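Local coordinates for protein amide synthase (Vibrio cholerae, PDB 1L5A) that probably forms amide bonds as a condensation enzyme of nonribosomal peptide synthesis, acting in the assembly of the siderophore vibriobactin, at residues 73-76 with 77-80; 311-314 with 315-318; 342-346 with 347-351. All coordinates share one frame; numbering follows the deposited sequence.

Interaction 1 (73-76 with 77-80)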
ATOM      1  N   TYR A  73      19.635  39.754 -10.243  1.00 27.31           N
ATOM      2  CA  TYR A  73      18.759  40.869  -9.869  1.00 28.10           C
ATOM      3  C   TYR A  73      19.194  42.220 -10.450  1.00 34.25           C
ATOM      4  O   TYR A  73      20.384  42.516 -10.551  1.00 33.71           O
ATOM      5  CB  TYR A  73      18.710  41.027  -8.353  1.00 22.67           C
ATOM      6  CG  TYR A  73      18.030  42.302  -7.916  1.00 21.72           C
ATOM      7  CD1 TYR A  73      16.669  42.475  -8.086  1.00 26.66           C
ATOM      8  CD2 TYR A  73      18.749  43.334  -7.334  1.00 25.40           C
ATOM      9  CE1 TYR A  73      16.032  43.644  -7.677  1.00 29.01           C
ATOM     10  CE2 TYR A  73      18.120  44.520  -6.927  1.00 19.73           C
ATOM     11  CZ  TYR A  73      16.765  44.661  -7.095  1.00 28.98           C
ATOM     12  OH  TYR A  73      16.126  45.795  -6.647  1.00 30.45           O
ATOM     13  N   GLN A  74      18.224  43.046 -10.819  1.00 30.99           N
ATOM     14  CA  GLN A  74      18.541  44.363 -11.339  1.00 33.31           C
ATOM     15  C   GLN A  74      17.486  45.371 -10.922  1.00 34.34           C
ATOM     16  O   GLN A  74      16.285  45.142 -11.096  1.00 31.69           O
ATOM     17  CB  GLN A  74      18.677  44.340 -12.867  1.00 27.14           C
ATOM     18  CG  GLN A  74      19.958  43.686 -13.378  1.00 35.35           C
ATOM     19  CD  GLN A  74      20.007  43.569 -14.902  1.00 47.96           C
ATOM     20  OE1 GLN A  74      19.853  44.562 -15.631  1.00 50.48           O
ATOM     21  NE2 GLN A  74      20.226  42.350 -15.393  1.00 46.75           N
ATOM     22  N   ASP A  75      17.947  46.464 -10.322  1.00 37.87           N
ATOM     23  CA  ASP A  75      17.066  47.556  -9.915  1.00 41.33           C
ATOM     24  C   ASP A  75      17.055  48.452 -11.157  1.00 45.63           C
ATOM     25  O   ASP A  75      18.085  49.033 -11.525  1.00 47.12           O
ATOM     26  CB  ASP A  75      17.663  48.333  -8.737  1.00 40.70           C
ATOM     27  CG  ASP A  75      16.691  49.317  -8.146  1.00 45.70           C
ATOM     28  OD1 ASP A  75      15.917  49.905  -8.922  1.00 46.80           O
ATOM     29  OD2 ASP A  75      16.694  49.510  -6.908  1.00 56.48           O
ATOM     30  N   LEU A  76      15.906  48.555 -11.813  1.00 43.10           N
ATOM     31  CA  LEU A  76      15.818  49.355 -13.016  1.00 34.98           C
ATOM     32  C   LEU A  76      14.975  50.576 -12.807  1.00 41.02           C
ATOM     33  O   LEU A  76      14.798  51.358 -13.742  1.00 42.27           O
ATOM     34  CB  LEU A  76      15.214  48.537 -14.147  1.00 33.33           C
ATOM     35  CG  LEU A  76      16.014  47.337 -14.626  1.00 31.96           C
ATOM     36  CD1 LEU A  76      15.259  46.647 -15.755  1.00 36.58           C
ATOM     37  CD2 LEU A  76      17.358  47.799 -15.119  1.00 32.63           C
ATOM     38  N   SER A  77      14.457  50.742 -11.590  1.00 42.72           N
ATOM     39  CA  SER A  77      13.604  51.887 -11.258  1.00 51.13           C
ATOM     40  C   SER A  77      14.230  53.232 -11.618  1.00 54.47           C
ATOM     41  O   SER A  77      13.546  54.255 -11.670  1.00 54.94           O
ATOM     42  CB  SER A  77      13.214  51.859  -9.769  1.00 54.00           C
ATOM     43  OG  SER A  77      14.344  51.793  -8.913  1.00 57.13           O
ATOM     44  N   ILE A  78      15.529  53.210 -11.899  1.00 58.72           N
ATOM     45  CA  ILE A  78      16.271  54.406 -12.272  1.00 60.81           C
ATOM     46  C   ILE A  78      16.027  54.819 -13.718  1.00 60.64           C
ATOM     47  O   ILE A  78      15.940  56.003 -14.019  1.00 58.34           O
ATOM     48  CB  ILE A  78      17.775  54.180 -12.113  1.00 68.48           C
ATOM     49  CG1 ILE A  78      18.026  52.945 -11.231  1.00 70.61           C
ATOM     50  CG2 ILE A  78      18.419  55.435 -11.525  1.00 70.31           C
ATOM     51  CD1 ILE A  78      19.496  52.561 -11.097  1.00 72.37           C
ATOM     52  N   HIS A  79      15.926  53.835 -14.609  1.00 67.48           N
ATOM     53  CA  HIS A  79      15.720  54.084 -16.037  1.00 68.53           C
ATOM     54  C   HIS A  79      14.259  54.296 -16.400  1.00 70.06           C
ATOM     55  O   HIS A  79      13.359  53.801 -15.719  1.00 66.24           O
ATOM     56  CB  HIS A  79      16.284  52.919 -16.843  1.00 69.98           C
ATOM     57  CG  HIS A  79      17.577  52.400 -16.302  1.00 83.38           C
ATOM     58  ND1 HIS A  79      18.709  53.180 -16.205  1.00 90.73           N
ATOM     59  CD2 HIS A  79      17.904  51.196 -15.777  1.00 90.76           C
ATOM     60  CE1 HIS A  79      19.679  52.479 -15.641  1.00 93.80           C
ATOM     61  NE2 HIS A  79      19.217  51.272 -15.371  1.00 92.86           N
ATOM     62  N   LEU A  80      14.035  55.047 -17.477  1.00 76.15           N
ATOM     63  CA  LEU A  80      12.682  55.337 -17.954  1.00 78.47           C
ATOM     64  C   LEU A  80      12.212  54.196 -18.854  1.00 78.28           C
ATOM     65  O   LEU A  80      11.010  53.958 -18.998  1.00 80.37           O
ATOM     66  CB  LEU A  80      12.665  56.664 -18.718  1.00 78.39           C
TER
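One carboxylate oxygen, Asp75 OD1, takes two hydrogen bonds from Ser77: the hydroxyl Ser77 OG donates to it over 2.5 Å, very short in the model, and the backbone Ser77 N over 3.2 Å. The amide meets the oxygen nearly along its C-O axis, but its own N-H is bent, 138° at the hydrogen. This bond makes an Asx turn where strand 72-75 ends. Ser77 OG sits between its backbone N and carbonyl carbon (chi1 55°), which swings the hydroxyl back toward the aspartate. A type I beta turn follows at once: His79 N donates to Leu76 O at 2.9 Å. The side chains at the ends of this turn also meet. Leu76 CD2 lies in the plane of the imidazole, at its edge, 3.5 Å from His79 CD2, and Ile78 CB stands over one ring face. Beyond the turn, Leu76 also packs against Ala82 and Ala86 of helix 82-94 and Tyr111 of strand 107-114. Asp75 OD2 has a long, weak ion pair with Arg112. The chemistry is thus divided: a carboxylate supplies the acceptor for the amide leaving the strand, while the buried leucine is the apolar part of the turn, packed on the neighbouring helix and strand.

Interaction 2 (311-314 with 315-318)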
ATOM      1  N   TYR A 311       3.393   3.907 -14.654  1.00 36.10           N
ATOM      2  CA  TYR A 311       4.090   3.110 -15.678  1.00 30.60           C
ATOM      3  C   TYR A 311       4.307   4.078 -16.852  1.00 27.26           C
ATOM      4  O   TYR A 311       3.368   4.647 -17.406  1.00 25.50           O
ATOM      5  CB  TYR A 311       3.228   1.897 -16.095  1.00 33.30           C
ATOM      6  CG  TYR A 311       3.995   0.758 -16.757  1.00 27.06           C
ATOM      7  CD1 TYR A 311       4.819  -0.089 -16.014  1.00 23.82           C
ATOM      8  CD2 TYR A 311       3.907   0.547 -18.134  1.00 28.41           C
ATOM      9  CE1 TYR A 311       5.538  -1.118 -16.626  1.00 26.16           C
ATOM     10  CE2 TYR A 311       4.614  -0.467 -18.757  1.00 31.36           C
ATOM     11  CZ  TYR A 311       5.430  -1.299 -18.007  1.00 39.31           C
ATOM     12  OH  TYR A 311       6.144  -2.288 -18.655  1.00 44.31           O
ATOM     13  N   ARG A 312       5.561   4.302 -17.194  1.00 31.84           N
ATOM     14  CA  ARG A 312       5.909   5.225 -18.269  1.00 33.41           C
ATOM     15  C   ARG A 312       5.384   4.858 -19.662  1.00 33.92           C
ATOM     16  O   ARG A 312       5.524   3.720 -20.133  1.00 27.26           O
ATOM     17  CB  ARG A 312       7.430   5.383 -18.309  1.00 34.99           C
ATOM     18  CG  ARG A 312       7.991   6.229 -17.168  1.00 23.81           C
ATOM     19  CD  ARG A 312       8.179   7.627 -17.674  1.00 33.85           C
ATOM     20  NE  ARG A 312       7.332   8.615 -17.026  1.00 32.70           N
ATOM     21  CZ  ARG A 312       6.811   9.659 -17.661  1.00 35.95           C
ATOM     22  NH1 ARG A 312       7.047   9.839 -18.951  1.00 24.07           N
ATOM     23  NH2 ARG A 312       6.062  10.523 -17.003  1.00 35.28           N
ATOM     24  N   ILE A 313       4.785   5.844 -20.320  1.00 33.77           N
ATOM     25  CA  ILE A 313       4.257   5.644 -21.657  1.00 32.54           C
ATOM     26  C   ILE A 313       5.400   5.249 -22.595  1.00 32.46           C
ATOM     27  O   ILE A 313       5.200   4.499 -23.547  1.00 35.61           O
ATOM     28  CB  ILE A 313       3.561   6.930 -22.181  1.00 36.34           C
ATOM     29  CG1 ILE A 313       2.877   6.647 -23.522  1.00 30.10           C
ATOM     30  CG2 ILE A 313       4.580   8.062 -22.333  1.00 34.91           C
ATOM     31  CD1 ILE A 313       1.598   5.846 -23.413  1.00 28.62           C
ATOM     32  N   GLU A 314       6.604   5.745 -22.327  1.00 27.94           N
ATOM     33  CA  GLU A 314       7.745   5.400 -23.165  1.00 28.21           C
ATOM     34  C   GLU A 314       7.942   3.910 -23.061  1.00 33.31           C
ATOM     35  O   GLU A 314       8.283   3.245 -24.044  1.00 38.78           O
ATOM     36  CB  GLU A 314       9.028   6.108 -22.701  1.00 26.23           C
ATOM     37  CG  GLU A 314       9.030   7.631 -22.855  1.00 26.41           C
ATOM     38  CD  GLU A 314       8.271   8.350 -21.748  1.00 33.83           C
ATOM     39  OE1 GLU A 314       7.913   7.683 -20.751  1.00 37.38           O
ATOM     40  OE2 GLU A 314       8.055   9.583 -21.863  1.00 33.50           O
ATOM     41  N   GLN A 315       7.722   3.392 -21.851  1.00 39.54           N
ATOM     42  CA  GLN A 315       7.869   1.964 -21.575  1.00 34.09           C
ATOM     43  C   GLN A 315       6.772   1.225 -22.331  1.00 30.95           C
ATOM     44  O   GLN A 315       7.028   0.203 -22.957  1.00 29.24           O
ATOM     45  CB  GLN A 315       7.753   1.684 -20.068  1.00 28.15           C
ATOM     46  CG  GLN A 315       7.973   0.216 -19.707  1.00 21.43           C
ATOM     47  CD  GLN A 315       9.349  -0.228 -20.118  1.00 36.88           C
ATOM     48  OE1 GLN A 315      10.350   0.352 -19.691  1.00 40.75           O
ATOM     49  NE2 GLN A 315       9.418  -1.248 -20.964  1.00 34.30           N
ATOM     50  N   ILE A 316       5.550   1.749 -22.260  1.00 25.11           N
ATOM     51  CA  ILE A 316       4.439   1.150 -22.980  1.00 29.80           C
ATOM     52  C   ILE A 316       4.838   1.091 -24.465  1.00 32.20           C
ATOM     53  O   ILE A 316       4.709   0.047 -25.093  1.00 35.02           O
ATOM     54  CB  ILE A 316       3.131   1.974 -22.836  1.00 28.34           C
ATOM     55  CG1 ILE A 316       2.663   1.978 -21.381  1.00 24.26           C
ATOM     56  CG2 ILE A 316       2.051   1.380 -23.713  1.00 30.38           C
ATOM     57  CD1 ILE A 316       1.306   2.647 -21.172  1.00 20.68           C
ATOM     58  N   GLU A 317       5.351   2.190 -25.014  1.00 28.62           N
ATOM     59  CA  GLU A 317       5.754   2.186 -26.419  1.00 39.81           C
ATOM     60  C   GLU A 317       6.628   0.960 -26.691  1.00 44.40           C
ATOM     61  O   GLU A 317       6.388   0.225 -27.660  1.00 45.01           O
ATOM     62  CB  GLU A 317       6.523   3.464 -26.807  1.00 29.65           C
ATOM     63  CG  GLU A 317       5.719   4.770 -26.717  1.00 31.18           C
ATOM     64  CD  GLU A 317       6.559   6.012 -27.047  1.00 38.09           C
ATOM     65  OE1 GLU A 317       7.782   6.015 -26.760  1.00 36.44           O
ATOM     66  OE2 GLU A 317       5.993   6.991 -27.589  1.00 47.15           O
ATOM     67  N   GLN A 318       7.635   0.739 -25.846  1.00 43.64           N
ATOM     68  CA  GLN A 318       8.521  -0.415 -26.026  1.00 47.73           C
ATOM     69  C   GLN A 318       7.739  -1.725 -25.934  1.00 45.56           C
ATOM     70  O   GLN A 318       7.942  -2.638 -26.733  1.00 44.88           O
ATOM     71  CB  GLN A 318       9.628  -0.446 -24.969  1.00 46.59           C
ATOM     72  CG  GLN A 318      10.782   0.516 -25.181  1.00 60.23           C
ATOM     73  CD  GLN A 318      11.911   0.270 -24.183  1.00 70.23           C
ATOM     74  OE1 GLN A 318      12.478  -0.831 -24.148  1.00 67.31           O
ATOM     75  NE2 GLN A 318      12.237   1.286 -23.359  1.00 60.40           N
TER
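The ring of Tyr311 and the side chain of Gln315 lie across one another at a slant, with ring and amide planes 61° apart. Gln315 CG does the touching, 3.3 Å from Tyr311 OH and 3.4 Å from Tyr311 CZ. Pointing away from its backbone N (chi1 -177°) puts Gln315 CG at the ring, and the bend at chi2 directs the amide beyond it. The polar ends of both residues turn to Asp319 at the end of the helix, Tyr311 OH bonding one carboxylate oxygen and Gln315 NE2 the other. Ile316 comes to the ring differently: its CG1 lies in the ring plane, at the edge, 3.8 Å from Tyr311 CD2. Its tip, Ile316 CD1, meets Ile313 CD1 at 3.9 Å. Arg312 is the N-cap of helix 313-319, and its carbonyl O accepts Ile316 N at 2.9 Å. Its side chain bends over to Glu314 in a salt bridge, Arg312 NH1 donating to the syn lone pair of Glu314 OE1 over 2.9 Å, slightly tilted from the guanidinium plane, while NH2 goes to the carbonyl of Val276. The carboxylate in the first turn is probably stabilised by both the guanidinium and the helix dipole, which would tend to keep it ionised; the tyrosine and isoleucines supply the apolar side.

Interaction 3 (342-346 with 347-351)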
ATOM      1  N   PRO A 342       0.883  32.528  -7.898  1.00 33.09           N
ATOM      2  CA  PRO A 342       1.326  32.701  -6.505  1.00 32.48           C
ATOM      3  C   PRO A 342       0.954  34.065  -5.908  1.00 33.15           C
ATOM      4  O   PRO A 342       1.034  35.092  -6.588  1.00 33.12           O
ATOM      5  CB  PRO A 342       2.832  32.497  -6.604  1.00 33.38           C
ATOM      6  CG  PRO A 342       3.159  33.087  -7.967  1.00 33.12           C
ATOM      7  CD  PRO A 342       2.023  32.565  -8.835  1.00 33.10           C
ATOM      8  N   HIS A 343       0.553  34.084  -4.640  1.00 31.77           N
ATOM      9  CA  HIS A 343       0.184  35.345  -4.002  1.00 34.73           C
ATOM     10  C   HIS A 343       1.277  36.012  -3.143  1.00 33.49           C
ATOM     11  O   HIS A 343       2.143  35.347  -2.582  1.00 33.67           O
ATOM     12  CB  HIS A 343      -1.084  35.162  -3.155  1.00 35.51           C
ATOM     13  CG  HIS A 343      -1.485  36.398  -2.404  1.00 52.53           C
ATOM     14  ND1 HIS A 343      -1.031  36.679  -1.132  1.00 60.03           N
ATOM     15  CD2 HIS A 343      -2.237  37.463  -2.775  1.00 53.63           C
ATOM     16  CE1 HIS A 343      -1.484  37.861  -0.753  1.00 59.07           C
ATOM     17  NE2 HIS A 343      -2.218  38.359  -1.733  1.00 58.34           N
ATOM     18  N   PHE A 344       1.228  37.337  -3.065  1.00 33.45           N
ATOM     19  CA  PHE A 344       2.164  38.117  -2.258  1.00 36.69           C
ATOM     20  C   PHE A 344       1.405  39.276  -1.601  1.00 39.97           C
ATOM     21  O   PHE A 344       0.779  40.094  -2.292  1.00 39.41           O
ATOM     22  CB  PHE A 344       3.297  38.682  -3.105  1.00 32.21           C
ATOM     23  CG  PHE A 344       4.089  37.642  -3.828  1.00 31.33           C
ATOM     24  CD1 PHE A 344       3.617  37.089  -5.016  1.00 26.84           C
ATOM     25  CD2 PHE A 344       5.304  37.184  -3.297  1.00 29.29           C
ATOM     26  CE1 PHE A 344       4.336  36.089  -5.672  1.00 29.28           C
ATOM     27  CE2 PHE A 344       6.040  36.181  -3.941  1.00 27.01           C
ATOM     28  CZ  PHE A 344       5.554  35.630  -5.131  1.00 32.82           C
ATOM     29  N   ALA A 345       1.457  39.334  -0.271  1.00 37.86           N
ATOM     30  CA  ALA A 345       0.779  40.375   0.501  1.00 35.60           C
ATOM     31  C   ALA A 345       0.697  41.729  -0.188  1.00 34.20           C
ATOM     32  O   ALA A 345       1.698  42.264  -0.667  1.00 33.78           O
ATOM     33  CB  ALA A 345       1.453  40.542   1.852  1.00 39.42           C
ATOM     34  N   ASP A 346      -0.511  42.274  -0.228  1.00 31.00           N
ATOM     35  CA  ASP A 346      -0.761  43.576  -0.826  1.00 36.76           C
ATOM     36  C   ASP A 346      -0.316  43.714  -2.280  1.00 36.74           C
ATOM     37  O   ASP A 346       0.094  44.795  -2.698  1.00 38.79           O
ATOM     38  CB  ASP A 346      -0.103  44.670   0.032  1.00 40.33           C
ATOM     39  CG  ASP A 346      -0.464  44.547   1.507  1.00 44.86           C
ATOM     40  OD1 ASP A 346      -1.663  44.395   1.821  1.00 38.57           O
ATOM     41  OD2 ASP A 346       0.451  44.600   2.357  1.00 48.50           O
ATOM     42  N   CYS A 347      -0.394  42.633  -3.056  1.00 38.86           N
ATOM     43  CA  CYS A 347      -0.009  42.710  -4.470  1.00 35.62           C
ATOM     44  C   CYS A 347      -0.912  41.923  -5.405  1.00 32.84           C
ATOM     45  O   CYS A 347      -1.632  41.009  -4.996  1.00 35.10           O
ATOM     46  CB  CYS A 347       1.425  42.218  -4.686  1.00 28.45           C
ATOM     47  SG  CYS A 347       2.715  43.085  -3.773  1.00 37.48           S
ATOM     48  N   GLN A 348      -0.874  42.302  -6.673  1.00 36.86           N
ATOM     49  CA  GLN A 348      -1.620  41.584  -7.697  1.00 39.79           C
ATOM     50  C   GLN A 348      -0.535  40.841  -8.456  1.00 34.05           C
ATOM     51  O   GLN A 348       0.551  41.367  -8.662  1.00 36.46           O
ATOM     52  CB  GLN A 348      -2.337  42.530  -8.659  1.00 38.19           C
ATOM     53  CG  GLN A 348      -3.340  43.451  -7.999  1.00 57.77           C
ATOM     54  CD  GLN A 348      -4.162  42.745  -6.943  1.00 66.04           C
ATOM     55  OE1 GLN A 348      -4.774  41.706  -7.211  1.00 67.59           O
ATOM     56  NE2 GLN A 348      -4.183  43.305  -5.731  1.00 70.21           N
ATOM     57  N   THR A 349      -0.829  39.618  -8.861  1.00 36.26           N
ATOM     58  CA  THR A 349       0.129  38.819  -9.600  1.00 33.72           C
ATOM     59  C   THR A 349      -0.390  38.518 -11.004  1.00 33.16           C
ATOM     60  O   THR A 349      -1.485  37.989 -11.191  1.00 34.69           O
ATOM     61  CB  THR A 349       0.410  37.496  -8.850  1.00 37.50           C
ATOM     62  OG1 THR A 349       1.079  37.794  -7.618  1.00 44.02           O
ATOM     63  CG2 THR A 349       1.269  36.546  -9.688  1.00 32.81           C
ATOM     64  N   GLU A 350       0.397  38.879 -11.998  1.00 35.20           N
ATOM     65  CA  GLU A 350       0.033  38.609 -13.376  1.00 41.46           C
ATOM     66  C   GLU A 350       1.063  37.574 -13.840  1.00 40.21           C
ATOM     67  O   GLU A 350       2.265  37.855 -13.929  1.00 40.90           O
ATOM     68  CB  GLU A 350       0.106  39.903 -14.203  1.00 45.46           C
ATOM     69  CG  GLU A 350       0.003  39.725 -15.721  1.00 61.37           C
ATOM     70  CD  GLU A 350       0.215  41.040 -16.481  1.00 69.92           C
ATOM     71  OE1 GLU A 350      -0.674  41.922 -16.403  1.00 71.54           O
ATOM     72  OE2 GLU A 350       1.274  41.195 -17.141  1.00 63.22           O
ATOM     73  N   LEU A 351       0.594  36.361 -14.097  1.00 35.10           N
ATOM     74  CA  LEU A 351       1.479  35.289 -14.534  1.00 32.10           C
ATOM     75  C   LEU A 351       1.443  35.179 -16.048  1.00 32.31           C
ATOM     76  O   LEU A 351       0.385  35.314 -16.662  1.00 32.14           O
ATOM     77  CB  LEU A 351       1.025  33.976 -13.900  1.00 34.77           C
ATOM     78  CG  LEU A 351       1.925  32.744 -13.981  1.00 37.54           C
ATOM     79  CD1 LEU A 351       1.473  31.729 -12.918  1.00 29.74           C
ATOM     80  CD2 LEU A 351       1.891  32.160 -15.382  1.00 26.61           C
TER
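Thr349 OG1 donates a hydrogen bond to Pro342 O over 2.9 Å, meeting the carbonyl oxygen almost end-on, with a C=O...donor angle of 167°. The same hydroxyl oxygen lies in the plane of the Phe344 ring, at its edge, 3.7 Å from Phe344 CD1. The side chains of Thr349 and Pro342 cross at about a right angle, and the methyl Thr349 CG2, pointing away from the backbone N, reaches Pro342 CD at 4.1 Å. The threonine thus spends its polar branch on the backbone of the opposite arm and its apolar branch on the pyrrolidine ring. Two residues on, Leu351 CD1 adds a looser apolar contact, 4.2 Å from Pro342 CD. The arms are joined by a type II beta turn from Phe344 to Cys347, in which Asp346 takes a left-handed backbone conformation. Its closing bond, Cys347 N to Phe344 O, is weak, at 2.9 Å and 119°. Beside it, Phe344 CB and Cys347 CB meet at 4.3 Å. Further out, helix 131-150 covers the first arm: Tyr145 meets the Phe344 ring edge-to-face, and Ser142 OG bonds the carbonyl of His343. Leu29 of strand 22-30 touches both Phe344 and Thr349. The arrangement is a tight turn leading into strand 348-356, an edge strand of the five-stranded sheet in this chain, in the two-lobed fold that condensation domains share with the CoA-dependent acyltransferases.

Interactions 1 and 3 reach the same five-stranded sheet, at its two outermost strands within this chain, 72-75 and 348-356, with centres about 20 Å apart. Interaction 2 lies across the chain's centre from both, its own centre about 49 Å from interaction 1 and 39 Å from interaction 3. Interaction 1 is a surface contact; the other two are partly buried. Each shapes an end of a regular element: interaction 1 the exit from a strand, interaction 2 the start of a helix, interaction 3 the entry to a strand. A carboxylate serves backbone and hydroxyl donors in the first, an ion pair accompanies the helix cap in the second, and a neutral hydroxyl-to-carbonyl bond among apolar groups serves in the third.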